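Local coordinates for phosphoribosylaminoimidazole carboxylase, ATPase subunit (PDB 3AX6), which probably catalyses the ATP-dependent conversion of 5-aminoimidazole ribonucleotide and bicarbonate to N5-carboxyaminoimidazole ribonucleotide, a step of de novo purine biosynthesis, at residues 63-68 against 85-90; 194-199 against 208-213; 302-307 against 366-371. One frame throughout, in Å; residues are numbered along the deposited sequence.

Interaction 1: 63-68 against 85-90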
ATOM      1  N   SER A  63     -16.535  11.188 -16.506  1.00 20.21           N
ATOM      2  CA  SER A  63     -15.233  10.557 -16.327  1.00 20.92           C
ATOM      3  C   SER A  63     -14.573  10.286 -17.666  1.00 21.09           C
ATOM      4  O   SER A  63     -15.247  10.204 -18.692  1.00 25.29           O
ATOM      5  CB  SER A  63     -15.390   9.233 -15.574  1.00 21.59           C
ATOM      6  OG  SER A  63     -16.116   9.408 -14.369  1.00 24.39           O
ATOM      7  N   ASP A  64     -13.252  10.151 -17.661  1.00 20.88           N
ATOM      8  CA  ASP A  64     -12.522   9.859 -18.888  1.00 19.18           C
ATOM      9  C   ASP A  64     -12.564   8.351 -19.098  1.00 18.14           C
ATOM     10  O   ASP A  64     -12.668   7.865 -20.224  1.00 18.36           O
ATOM     11  CB  ASP A  64     -11.073  10.328 -18.773  1.00 21.20           C
ATOM     12  CG  ASP A  64     -10.961  11.819 -18.562  1.00 23.50           C
ATOM     13  OD1 ASP A  64     -10.648  12.244 -17.427  1.00 22.16           O
ATOM     14  OD2 ASP A  64     -11.194  12.566 -19.536  1.00 25.34           O
ATOM     15  N   VAL A  65     -12.482   7.618 -17.994  1.00 15.30           N
ATOM     16  CA  VAL A  65     -12.523   6.166 -18.020  1.00 13.03           C
ATOM     17  C   VAL A  65     -13.346   5.697 -16.844  1.00 14.09           C
ATOM     18  O   VAL A  65     -13.191   6.206 -15.731  1.00 14.16           O
ATOM     19  CB  VAL A  65     -11.118   5.542 -17.901  1.00 11.70           C
ATOM     20  CG1 VAL A  65     -11.243   4.054 -17.613  1.00 11.81           C
ATOM     21  CG2 VAL A  65     -10.336   5.755 -19.197  1.00  9.24           C
ATOM     22  N   THR A  66     -14.224   4.731 -17.092  1.00 11.67           N
ATOM     23  CA  THR A  66     -15.064   4.187 -16.043  1.00 11.28           C
ATOM     24  C   THR A  66     -14.860   2.679 -15.926  1.00 13.53           C
ATOM     25  O   THR A  66     -14.670   1.966 -16.932  1.00 11.47           O
ATOM     26  CB  THR A  66     -16.552   4.471 -16.320  1.00 11.00           C
ATOM     27  OG1 THR A  66     -16.744   5.879 -16.441  1.00 12.42           O
ATOM     28  CG2 THR A  66     -17.427   3.959 -15.180  1.00  8.85           C
ATOM     29  N   THR A  67     -14.895   2.203 -14.684  1.00 14.07           N
ATOM     30  CA  THR A  67     -14.734   0.791 -14.386  1.00 13.60           C
ATOM     31  C   THR A  67     -15.669   0.438 -13.228  1.00 14.01           C
ATOM     32  O   THR A  67     -16.437   1.282 -12.769  1.00 13.88           O
ATOM     33  CB  THR A  67     -13.270   0.471 -14.027  1.00 13.41           C
ATOM     34  OG1 THR A  67     -13.130  -0.937 -13.796  1.00 15.51           O
ATOM     35  CG2 THR A  67     -12.834   1.258 -12.798  1.00  9.37           C
ATOM     36  N   TYR A  68     -15.602  -0.795 -12.743  1.00 15.57           N
ATOM     37  CA  TYR A  68     -16.494  -1.221 -11.672  1.00 16.97           C
ATOM     38  C   TYR A  68     -15.886  -2.273 -10.747  1.00 17.32           C
ATOM     39  O   TYR A  68     -14.922  -2.946 -11.111  1.00 15.96           O
ATOM     40  CB  TYR A  68     -17.790  -1.742 -12.301  1.00 16.71           C
ATOM     41  CG  TYR A  68     -17.570  -2.541 -13.576  1.00 18.12           C
ATOM     42  CD1 TYR A  68     -17.284  -3.907 -13.532  1.00 18.88           C
ATOM     43  CD2 TYR A  68     -17.622  -1.922 -14.828  1.00 17.44           C
ATOM     44  CE1 TYR A  68     -17.054  -4.638 -14.705  1.00 17.07           C
ATOM     45  CE2 TYR A  68     -17.391  -2.639 -16.003  1.00 17.91           C
ATOM     46  CZ  TYR A  68     -17.106  -3.997 -15.935  1.00 18.80           C
ATOM     47  OH  TYR A  68     -16.852  -4.704 -17.091  1.00 15.36           O
ATOM     48  N   GLY A  85     -18.965   5.681 -27.638  1.00 19.66           N
ATOM     49  CA  GLY A  85     -17.562   6.042 -27.554  1.00 16.43           C
ATOM     50  C   GLY A  85     -16.967   6.225 -26.168  1.00 16.12           C
ATOM     51  O   GLY A  85     -15.758   6.403 -26.047  1.00 16.19           O
ATOM     52  N   TYR A  86     -17.785   6.192 -25.120  1.00 15.92           N
ATOM     53  CA  TYR A  86     -17.261   6.351 -23.765  1.00 16.01           C
ATOM     54  C   TYR A  86     -16.388   5.180 -23.352  1.00 15.90           C
ATOM     55  O   TYR A  86     -16.695   4.026 -23.637  1.00 17.09           O
ATOM     56  CB  TYR A  86     -18.396   6.540 -22.759  1.00 14.89           C
ATOM     57  CG  TYR A  86     -19.095   7.857 -22.949  1.00 15.86           C
ATOM     58  CD1 TYR A  86     -20.308   7.930 -23.627  1.00 16.38           C
ATOM     59  CD2 TYR A  86     -18.512   9.042 -22.506  1.00 15.84           C
ATOM     60  CE1 TYR A  86     -20.932   9.151 -23.862  1.00 17.11           C
ATOM     61  CE2 TYR A  86     -19.124  10.274 -22.738  1.00 17.79           C
ATOM     62  CZ  TYR A  86     -20.336  10.319 -23.417  1.00 19.25           C
ATOM     63  OH  TYR A  86     -20.957  11.528 -23.646  1.00 18.79           O
ATOM     64  N   LYS A  87     -15.284   5.487 -22.685  1.00 15.89           N
ATOM     65  CA  LYS A  87     -14.352   4.458 -22.249  1.00 15.63           C
ATOM     66  C   LYS A  87     -14.816   3.730 -20.994  1.00 14.67           C
ATOM     67  O   LYS A  87     -14.784   4.289 -19.897  1.00 13.07           O
ATOM     68  CB  LYS A  87     -12.983   5.084 -22.006  1.00 17.65           C
ATOM     69  CG  LYS A  87     -11.961   4.744 -23.058  1.00 23.10           C
ATOM     70  CD  LYS A  87     -12.415   5.144 -24.442  1.00 24.72           C
ATOM     71  CE  LYS A  87     -11.554   4.461 -25.488  1.00 27.27           C
ATOM     72  NZ  LYS A  87     -11.622   2.976 -25.355  1.00 27.20           N
ATOM     73  N   ILE A  88     -15.250   2.483 -21.164  1.00 14.10           N
ATOM     74  CA  ILE A  88     -15.705   1.663 -20.040  1.00 15.50           C
ATOM     75  C   ILE A  88     -14.975   0.324 -20.073  1.00 15.56           C
ATOM     76  O   ILE A  88     -15.125  -0.460 -21.016  1.00 13.69           O
ATOM     77  CB  ILE A  88     -17.223   1.437 -20.097  1.00 15.15           C
ATOM     78  CG1 ILE A  88     -17.938   2.793 -20.110  1.00 14.56           C
ATOM     79  CG2 ILE A  88     -17.671   0.629 -18.879  1.00 14.87           C
ATOM     80  CD1 ILE A  88     -19.393   2.723 -20.536  1.00 16.51           C
ATOM     81  N   HIS A  89     -14.189   0.071 -19.030  1.00 16.75           N
ATOM     82  CA  HIS A  89     -13.375  -1.141 -18.945  1.00 17.09           C
ATOM     83  C   HIS A  89     -13.488  -1.884 -17.623  1.00 17.00           C
ATOM     84  O   HIS A  89     -13.364  -1.282 -16.555  1.00 17.43           O
ATOM     85  CB  HIS A  89     -11.908  -0.773 -19.175  1.00 16.67           C
ATOM     86  CG  HIS A  89     -11.648  -0.128 -20.499  1.00 18.42           C
ATOM     87  ND1 HIS A  89     -10.744   0.897 -20.661  1.00 19.26           N
ATOM     88  CD2 HIS A  89     -12.148  -0.388 -21.731  1.00 19.03           C
ATOM     89  CE1 HIS A  89     -10.697   1.242 -21.935  1.00 19.76           C
ATOM     90  NE2 HIS A  89     -11.537   0.477 -22.605  1.00 19.21           N
ATOM     91  N   PRO A  90     -13.697  -3.214 -17.677  1.00 17.58           N
ATOM     92  CA  PRO A  90     -13.825  -3.988 -18.916  1.00 16.52           C
ATOM     93  C   PRO A  90     -15.095  -3.634 -19.678  1.00 16.01           C
ATOM     94  O   PRO A  90     -16.066  -3.127 -19.106  1.00 13.88           O
ATOM     95  CB  PRO A  90     -13.850  -5.437 -18.424  1.00 15.06           C
ATOM     96  CG  PRO A  90     -13.100  -5.380 -17.140  1.00 16.63           C
ATOM     97  CD  PRO A  90     -13.645  -4.118 -16.516  1.00 17.37           C
TER
HETATM   98  O   HOH W   1     -14.833   7.950 -21.548  1.00 17.16           O
HETATM   99  O   HOH W   2     -16.215   7.006 -18.928  1.00 17.31           O
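Thr66 and Ile88 face each other across two parallel strands of a beta-alpha-beta unit (strand 65-68, helix 75-83, strand 87-88) at one margin of the Rossmann-like sheet in the pre-ATP-grasp domain. Thr66 grips the second strand on both sides of Ile88: its N donates to Lys87 O at 2.9 Å, and its O accepts from His89 N, also at 2.9 Å. The two side chains share a sheet face, where Thr66 meets helix 53-61 and Ile88 rests on Leu78 and Leu81 of helix 75-83. The contact stays tight at the next residue. Thr67 OG1, anti to its backbone N (chi1 -177°), donates to His89 O at 2.8 Å, in the plane of that carbonyl; it also bonds His281.

Toward Asp64 the strands are held more loosely. A water bridges Asp64 O and Lys87 N, and Val65 CG2 brushes Lys87 CB at 3.9 Å. The bent Lys87 chain then leads away from segment 63-68 to a salt bridge with Glu186, while the carboxylate of the exposed Asp64 turns to the backbone N of Lys3.

At the far end Tyr68 CZ packs 3.5 Å from CD of Pro90, a residue preceded by a cis peptide bond. Pro90 O lies at the edge of the tyrosine ring, and Tyr68 OH donates to it at 2.7 Å from above the carbonyl plane, 52° out of it.

Interaction 2: 194-199 against 208-213; sequences PVVEMY and DTVIAP
Asp208 OD2 meets the terminal CE of selenomethionine Met198 at 3.2 Å, the two side chains lying side by side where the second strand is about to begin. At Thr209 the backbone takes over, its O accepting from Tyr199 N at 2.7 Å. Tyr199 CG stands anti to its backbone N (chi1 -176°), which brings CG alongside Thr209. Thr209 CG2 abuts the tyrosine ring at its edge, in plane, 3.4 Å from Tyr199 CD2. Val210 forms a non-hydrogen-bonded pair with Met198 and uses both branches: CG2 touches the selenium, whereas CG1 presses on Val196 CB at 3.5 Å, tighter than an ordinary van der Waals contact. Ile211 and Glu197 make the hydrogen-bonded pair, with Glu197 N donating to Ile211 O at 2.8 Å and Ile211 N to Glu197 O at 2.7 Å, both in the carbonyl planes. On the face they share, Ile211 CD1 sits 3.7 Å from Glu197 OE2 and 3.8 Å from Tyr199 CD1, beside a carboxylate whose charge is met by Lys176 and Arg215. An alanine in place of Ile211 would probably leave a gap beside the Tyr199 ring and the Glu197 carboxylate, so that the ring loses a packing partner. Ala212 closes the strand by setting CB against Val196 CG1, on the face that Tyr268 covers. This is an antiparallel beta hairpin, strands 190-198 and 209-212, in the large antiparallel sheet that the ATP-grasp domain shares with the C-terminal part of the chain, and its Met198 adjoins the nucleotide-binding Glu177.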
ATOM      1  N   PRO A 194       1.476 -15.016 -10.967  1.00 11.88           N
ATOM      2  CA  PRO A 194       1.718 -16.431 -10.688  1.00 12.57           C
ATOM      3  C   PRO A 194       0.354 -17.115 -10.509  1.00 13.11           C
ATOM      4  O   PRO A 194      -0.655 -16.453 -10.247  1.00 10.23           O
ATOM      5  CB  PRO A 194       2.513 -16.392  -9.385  1.00 13.10           C
ATOM      6  CG  PRO A 194       3.240 -15.079  -9.470  1.00 13.27           C
ATOM      7  CD  PRO A 194       2.182 -14.154 -10.001  1.00 11.16           C
ATOM      8  N   VAL A 195       0.313 -18.428 -10.684  1.00 13.27           N
ATOM      9  CA  VAL A 195      -0.936 -19.132 -10.485  1.00 14.71           C
ATOM     10  C   VAL A 195      -0.969 -19.425  -8.988  1.00 14.86           C
ATOM     11  O   VAL A 195       0.066 -19.723  -8.397  1.00 14.80           O
ATOM     12  CB  VAL A 195      -1.006 -20.444 -11.333  1.00 14.39           C
ATOM     13  CG1 VAL A 195       0.340 -20.766 -11.922  1.00 12.93           C
ATOM     14  CG2 VAL A 195      -1.508 -21.597 -10.487  1.00 14.06           C
ATOM     15  N   VAL A 196      -2.140 -19.299  -8.367  1.00 14.14           N
ATOM     16  CA  VAL A 196      -2.248 -19.567  -6.938  1.00 13.80           C
ATOM     17  C   VAL A 196      -3.149 -20.752  -6.647  1.00 14.19           C
ATOM     18  O   VAL A 196      -3.938 -21.176  -7.496  1.00 11.50           O
ATOM     19  CB  VAL A 196      -2.748 -18.335  -6.153  1.00 13.83           C
ATOM     20  CG1 VAL A 196      -1.743 -17.207  -6.286  1.00 14.93           C
ATOM     21  CG2 VAL A 196      -4.115 -17.908  -6.648  1.00 14.59           C
ATOM     22  N   GLU A 197      -3.018 -21.277  -5.434  1.00 14.59           N
ATOM     23  CA  GLU A 197      -3.766 -22.446  -4.998  1.00 14.11           C
ATOM     24  C   GLU A 197      -4.820 -22.109  -3.957  1.00 15.18           C
ATOM     25  O   GLU A 197      -4.544 -21.400  -2.984  1.00 13.52           O
ATOM     26  CB  GLU A 197      -2.780 -23.474  -4.422  1.00 14.21           C
ATOM     27  CG  GLU A 197      -3.375 -24.793  -3.935  1.00 17.72           C
ATOM     28  CD  GLU A 197      -2.338 -25.690  -3.241  1.00 19.38           C
ATOM     29  OE1 GLU A 197      -1.143 -25.641  -3.604  1.00 22.26           O
ATOM     30  OE2 GLU A 197      -2.718 -26.461  -2.340  1.00 21.11           O
HETATM   31  N   MSE A 198      -6.032 -22.610  -4.175  1.00 16.54           N
HETATM   32  CA  MSE A 198      -7.120 -22.409  -3.230  1.00 19.76           C
HETATM   33  C   MSE A 198      -6.980 -23.527  -2.209  1.00 20.18           C
HETATM   34  O   MSE A 198      -6.996 -24.701  -2.566  1.00 18.67           O
HETATM   35  CB  MSE A 198      -8.485 -22.535  -3.915  1.00 23.53           C
HETATM   36  CG  MSE A 198      -8.704 -21.591  -5.084  1.00 29.79           C
HETATM   37 SE   MSE A 198      -8.381 -19.751  -4.622  1.00 36.57          SE
HETATM   38  CE  MSE A 198     -10.069 -19.346  -3.779  1.00 34.56           C
ATOM     39  N   TYR A 199      -6.824 -23.166  -0.942  1.00 20.93           N
ATOM     40  CA  TYR A 199      -6.683 -24.158   0.115  1.00 21.16           C
ATOM     41  C   TYR A 199      -8.012 -24.311   0.857  1.00 21.82           C
ATOM     42  O   TYR A 199      -8.532 -25.416   1.007  1.00 23.85           O
ATOM     43  CB  TYR A 199      -5.591 -23.723   1.087  1.00 21.31           C
ATOM     44  CG  TYR A 199      -5.305 -24.726   2.168  1.00 21.79           C
ATOM     45  CD1 TYR A 199      -4.433 -25.788   1.945  1.00 21.97           C
ATOM     46  CD2 TYR A 199      -5.909 -24.622   3.416  1.00 22.45           C
ATOM     47  CE1 TYR A 199      -4.165 -26.721   2.938  1.00 21.72           C
ATOM     48  CE2 TYR A 199      -5.649 -25.551   4.418  1.00 23.51           C
ATOM     49  CZ  TYR A 199      -4.776 -26.595   4.172  1.00 23.59           C
ATOM     50  OH  TYR A 199      -4.508 -27.506   5.164  1.00 27.48           O
ATOM     51  N   ASP A 208     -11.625 -20.623   2.667  1.00 41.64           N
ATOM     52  CA  ASP A 208     -11.052 -19.772   1.633  1.00 40.33           C
ATOM     53  C   ASP A 208      -9.723 -19.171   2.118  1.00 37.41           C
ATOM     54  O   ASP A 208      -9.683 -18.259   2.952  1.00 36.25           O
ATOM     55  CB  ASP A 208     -12.050 -18.668   1.250  1.00 44.32           C
ATOM     56  CG  ASP A 208     -11.772 -18.064  -0.127  1.00 48.95           C
ATOM     57  OD1 ASP A 208     -12.594 -17.242  -0.594  1.00 50.86           O
ATOM     58  OD2 ASP A 208     -10.737 -18.404  -0.745  1.00 49.70           O
ATOM     59  N   THR A 209      -8.641 -19.726   1.587  1.00 33.45           N
ATOM     60  CA  THR A 209      -7.277 -19.317   1.891  1.00 30.49           C
ATOM     61  C   THR A 209      -6.457 -19.568   0.617  1.00 26.79           C
ATOM     62  O   THR A 209      -6.521 -20.650   0.035  1.00 25.23           O
ATOM     63  CB  THR A 209      -6.712 -20.139   3.077  1.00 30.24           C
ATOM     64  OG1 THR A 209      -5.291 -20.270   2.952  1.00 31.72           O
ATOM     65  CG2 THR A 209      -7.343 -21.508   3.119  1.00 34.27           C
ATOM     66  N   VAL A 210      -5.706 -18.562   0.181  1.00 22.53           N
ATOM     67  CA  VAL A 210      -4.905 -18.670  -1.034  1.00 18.02           C
ATOM     68  C   VAL A 210      -3.426 -18.947  -0.759  1.00 16.65           C
ATOM     69  O   VAL A 210      -2.842 -18.396   0.175  1.00 15.04           O
ATOM     70  CB  VAL A 210      -5.035 -17.371  -1.880  1.00 18.84           C
ATOM     71  CG1 VAL A 210      -4.156 -17.443  -3.117  1.00 15.82           C
ATOM     72  CG2 VAL A 210      -6.479 -17.165  -2.278  1.00 18.48           C
ATOM     73  N   ILE A 211      -2.830 -19.811  -1.578  1.00 14.67           N
ATOM     74  CA  ILE A 211      -1.421 -20.154  -1.447  1.00 13.68           C
ATOM     75  C   ILE A 211      -0.694 -19.690  -2.700  1.00 13.98           C
ATOM     76  O   ILE A 211      -1.022 -20.109  -3.807  1.00 14.71           O
ATOM     77  CB  ILE A 211      -1.204 -21.678  -1.304  1.00 13.73           C
ATOM     78  CG1 ILE A 211      -1.899 -22.204  -0.042  1.00 12.82           C
ATOM     79  CG2 ILE A 211       0.287 -21.974  -1.236  1.00 13.65           C
ATOM     80  CD1 ILE A 211      -1.920 -23.725   0.065  1.00 10.28           C
ATOM     81  N   ALA A 212       0.298 -18.828  -2.523  1.00 14.24           N
ATOM     82  CA  ALA A 212       1.065 -18.303  -3.648  1.00 14.33           C
ATOM     83  C   ALA A 212       2.545 -18.600  -3.470  1.00 14.12           C
ATOM     84  O   ALA A 212       3.142 -18.202  -2.472  1.00 14.90           O
ATOM     85  CB  ALA A 212       0.850 -16.789  -3.761  1.00 14.85           C
ATOM     86  N   PRO A 213       3.158 -19.316  -4.427  1.00 13.23           N
ATOM     87  CA  PRO A 213       2.533 -19.854  -5.639  1.00 14.69           C
ATOM     88  C   PRO A 213       1.931 -21.233  -5.370  1.00 15.32           C
ATOM     89  O   PRO A 213       2.309 -21.909  -4.411  1.00 13.83           O
ATOM     90  CB  PRO A 213       3.695 -19.914  -6.625  1.00 15.17           C
ATOM     91  CG  PRO A 213       4.848 -20.265  -5.733  1.00 15.45           C
ATOM     92  CD  PRO A 213       4.629 -19.359  -4.537  1.00 13.93           C
TER

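Interaction 3: 302-307 against 366-371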
ATOM      1  N   VAL A 302      -5.342 -15.327   4.121  1.00 12.32           N
ATOM      2  CA  VAL A 302      -6.512 -15.899   4.778  1.00 11.77           C
ATOM      3  C   VAL A 302      -7.543 -14.804   5.027  1.00 12.99           C
ATOM      4  O   VAL A 302      -7.208 -13.723   5.520  1.00 10.35           O
ATOM      5  CB  VAL A 302      -6.146 -16.547   6.151  1.00 11.99           C
ATOM      6  CG1 VAL A 302      -7.407 -16.996   6.870  1.00  9.61           C
ATOM      7  CG2 VAL A 302      -5.218 -17.724   5.953  1.00 10.83           C
ATOM      8  N   ASN A 303      -8.797 -15.093   4.695  1.00 13.44           N
ATOM      9  CA  ASN A 303      -9.873 -14.136   4.896  1.00 14.93           C
ATOM     10  C   ASN A 303     -10.301 -14.084   6.349  1.00 13.62           C
ATOM     11  O   ASN A 303     -10.340 -15.098   7.032  1.00 14.25           O
ATOM     12  CB  ASN A 303     -11.097 -14.493   4.041  1.00 16.23           C
ATOM     13  CG  ASN A 303     -10.879 -14.227   2.571  1.00 17.86           C
ATOM     14  OD1 ASN A 303     -10.455 -13.142   2.184  1.00 16.44           O
ATOM     15  ND2 ASN A 303     -11.177 -15.219   1.738  1.00 20.25           N
ATOM     16  N   LEU A 304     -10.602 -12.884   6.821  1.00 14.95           N
ATOM     17  CA  LEU A 304     -11.079 -12.707   8.178  1.00 16.31           C
ATOM     18  C   LEU A 304     -12.565 -12.440   8.039  1.00 17.99           C
ATOM     19  O   LEU A 304     -12.963 -11.464   7.405  1.00 18.96           O
ATOM     20  CB  LEU A 304     -10.406 -11.511   8.847  1.00 15.63           C
ATOM     21  CG  LEU A 304      -9.007 -11.705   9.419  1.00 15.25           C
ATOM     22  CD1 LEU A 304      -8.570 -10.423  10.093  1.00 15.60           C
ATOM     23  CD2 LEU A 304      -9.011 -12.840  10.425  1.00 16.06           C
ATOM     24  N   LEU A 305     -13.385 -13.320   8.607  1.00 18.62           N
ATOM     25  CA  LEU A 305     -14.831 -13.167   8.544  1.00 19.13           C
ATOM     26  C   LEU A 305     -15.345 -12.973   9.959  1.00 18.60           C
ATOM     27  O   LEU A 305     -14.732 -13.437  10.916  1.00 19.40           O
ATOM     28  CB  LEU A 305     -15.490 -14.418   7.946  1.00 20.93           C
ATOM     29  CG  LEU A 305     -15.008 -14.988   6.609  1.00 21.92           C
ATOM     30  CD1 LEU A 305     -15.851 -16.207   6.273  1.00 22.20           C
ATOM     31  CD2 LEU A 305     -15.120 -13.954   5.503  1.00 22.49           C
ATOM     32  N   GLY A 306     -16.470 -12.285  10.095  1.00 18.33           N
ATOM     33  CA  GLY A 306     -17.023 -12.079  11.420  1.00 17.66           C
ATOM     34  C   GLY A 306     -17.388 -13.420  12.021  1.00 16.38           C
ATOM     35  O   GLY A 306     -17.981 -14.258  11.352  1.00 16.40           O
ATOM     36  N   GLU A 307     -17.021 -13.631  13.278  1.00 17.99           N
ATOM     37  CA  GLU A 307     -17.321 -14.875  13.971  1.00 18.95           C
ATOM     38  C   GLU A 307     -18.819 -14.983  14.219  1.00 22.06           C
ATOM     39  O   GLU A 307     -19.525 -13.968  14.287  1.00 21.06           O
ATOM     40  CB  GLU A 307     -16.590 -14.934  15.318  1.00 18.96           C
ATOM     41  CG  GLU A 307     -15.084 -15.136  15.225  1.00 20.43           C
ATOM     42  CD  GLU A 307     -14.712 -16.424  14.503  1.00 22.65           C
ATOM     43  OE1 GLU A 307     -15.187 -17.507  14.919  1.00 20.33           O
ATOM     44  OE2 GLU A 307     -13.944 -16.353  13.518  1.00 24.23           O
ATOM     45  N   LYS A 366      -6.597 -19.366  13.732  1.00 27.75           N
ATOM     46  CA  LYS A 366      -7.346 -19.715  14.938  1.00 27.97           C
ATOM     47  C   LYS A 366      -7.194 -18.656  16.016  1.00 27.01           C
ATOM     48  O   LYS A 366      -7.955 -18.637  16.981  1.00 26.18           O
ATOM     49  CB  LYS A 366      -6.859 -21.054  15.487  1.00 29.61           C
ATOM     50  CG  LYS A 366      -7.035 -22.213  14.520  1.00 34.24           C
ATOM     51  CD  LYS A 366      -6.408 -23.486  15.058  1.00 37.08           C
ATOM     52  CE  LYS A 366      -6.573 -24.630  14.072  1.00 38.86           C
ATOM     53  NZ  LYS A 366      -5.856 -25.853  14.524  1.00 42.37           N
ATOM     54  N   ILE A 367      -6.211 -17.776  15.841  1.00 26.09           N
ATOM     55  CA  ILE A 367      -5.919 -16.714  16.801  1.00 25.80           C
ATOM     56  C   ILE A 367      -6.606 -15.383  16.486  1.00 26.26           C
ATOM     57  O   ILE A 367      -7.191 -14.752  17.368  1.00 26.58           O
ATOM     58  CB  ILE A 367      -4.392 -16.492  16.882  1.00 26.20           C
ATOM     59  CG1 ILE A 367      -3.721 -17.775  17.376  1.00 26.90           C
ATOM     60  CG2 ILE A 367      -4.065 -15.314  17.786  1.00 23.33           C
ATOM     61  CD1 ILE A 367      -2.207 -17.696  17.436  1.00 27.69           C
ATOM     62  N   LEU A 368      -6.509 -14.947  15.232  1.00 26.68           N
ATOM     63  CA  LEU A 368      -7.125 -13.700  14.801  1.00 26.54           C
ATOM     64  C   LEU A 368      -8.613 -13.898  14.604  1.00 27.54           C
ATOM     65  O   LEU A 368      -9.026 -14.799  13.880  1.00 30.04           O
ATOM     66  CB  LEU A 368      -6.511 -13.227  13.483  1.00 25.41           C
ATOM     67  CG  LEU A 368      -5.443 -12.143  13.581  1.00 25.10           C
ATOM     68  CD1 LEU A 368      -4.972 -11.751  12.186  1.00 24.15           C
ATOM     69  CD2 LEU A 368      -6.019 -10.941  14.314  1.00 23.01           C
ATOM     70  N   LYS A 369      -9.423 -13.057  15.237  1.00 28.79           N
ATOM     71  CA  LYS A 369     -10.866 -13.179  15.102  1.00 28.20           C
ATOM     72  C   LYS A 369     -11.599 -11.851  15.208  1.00 27.60           C
ATOM     73  O   LYS A 369     -11.310 -11.038  16.084  1.00 28.85           O
ATOM     74  CB  LYS A 369     -11.401 -14.158  16.148  1.00 29.17           C
ATOM     75  CG  LYS A 369     -10.811 -15.550  16.004  1.00 32.71           C
ATOM     76  CD  LYS A 369     -11.519 -16.582  16.856  1.00 36.66           C
ATOM     77  CE  LYS A 369     -10.955 -17.972  16.588  1.00 38.60           C
ATOM     78  NZ  LYS A 369     -10.986 -18.309  15.132  1.00 39.59           N
ATOM     79  N   VAL A 370     -12.539 -11.633  14.295  1.00 26.12           N
ATOM     80  CA  VAL A 370     -13.340 -10.420  14.288  1.00 24.21           C
ATOM     81  C   VAL A 370     -14.576 -10.707  15.122  1.00 25.12           C
ATOM     82  O   VAL A 370     -15.367 -11.584  14.803  1.00 24.47           O
ATOM     83  CB  VAL A 370     -13.770 -10.037  12.870  1.00 22.98           C
ATOM     84  CG1 VAL A 370     -14.610  -8.768  12.906  1.00 21.37           C
ATOM     85  CG2 VAL A 370     -12.543  -9.855  11.991  1.00 22.16           C
ATOM     86  N   VAL A 371     -14.720  -9.952  16.200  1.00 28.64           N
ATOM     87  CA  VAL A 371     -15.821 -10.101  17.137  1.00 30.18           C
ATOM     88  C   VAL A 371     -16.554  -8.766  17.265  1.00 33.29           C
ATOM     89  O   VAL A 371     -16.277  -7.826  16.521  1.00 33.20           O
ATOM     90  CB  VAL A 371     -15.244 -10.589  18.501  1.00 29.80           C
ATOM     91  CG1 VAL A 371     -16.149 -10.230  19.662  1.00 31.53           C
ATOM     92  CG2 VAL A 371     -15.045 -12.093  18.444  1.00 27.70           C
TER
HETATM   93  O   HOH W   3     -12.880 -14.167  12.629  1.00 26.49           O
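Glu307 N donates to Val370 O at 3.0 Å in an almost straight bond (174° at the hydrogen), which ties the two backbones together where they run in broadly the same direction, 45° apart. Just before this point a water fills in for direct backbone pairing: it donates to Leu305 O at 2.6 Å and accepts from Val370 N at 3.1 Å. The same water donates to Glu307 OE2 at 2.6 Å, so the water links the carboxylate to the backbones of both segments. The glutamate chain bends at chi2 (-59°), which carries CD to 4.0 Å from Lys369 CD. The aliphatic parts of the two side chains thus cross, and their charged ends form a long salt bridge, Glu307 OE2 to Lys369 NZ at 3.9 Å. This polar flank is partly exposed.

The buried flank is apolar. Leu304 points toward the other segment and divides its contacts between two residues: its CD2 methyl meets Leu368 CB at 4.0 Å, while its CB lies 4.1 Å from Val370 CG2. Val370 CB also rests against CA of Gly306, just after strand 299-305 ends.

Strand 343-350 runs antiparallel to strand 299-305 and packs Met344 on Val370 and Phe347 on Leu368. Leu368 also touches helix 319-323, and strand 369-372 pairs with strand 314-317 to form a small antiparallel sheet in the C-terminal part of the chain.

In the fold
Interactions 2 and 3 share one antiparallel sheet: strands 209-212 and 299-305 are neighbours in it, so that the sheet carrying the hairpin extends into the C-terminal region. Their centres are 19 Å apart, and they touch where Asp208 OD1 packs against Asn303 ND2 at 3.4 Å. Interaction 1 belongs to the separate parallel sheet of the N-terminal domain, on the other side of the chain's centre, its nearest atoms about 18 Å from interaction 2 and about 17 Å from interaction 3. Interaction 2 lies near the nucleotide, the Met198 side chain about 7 Å from the bound ADP. In interaction 3 the side chain of Leu305 is about 14 Å from the bound ADP.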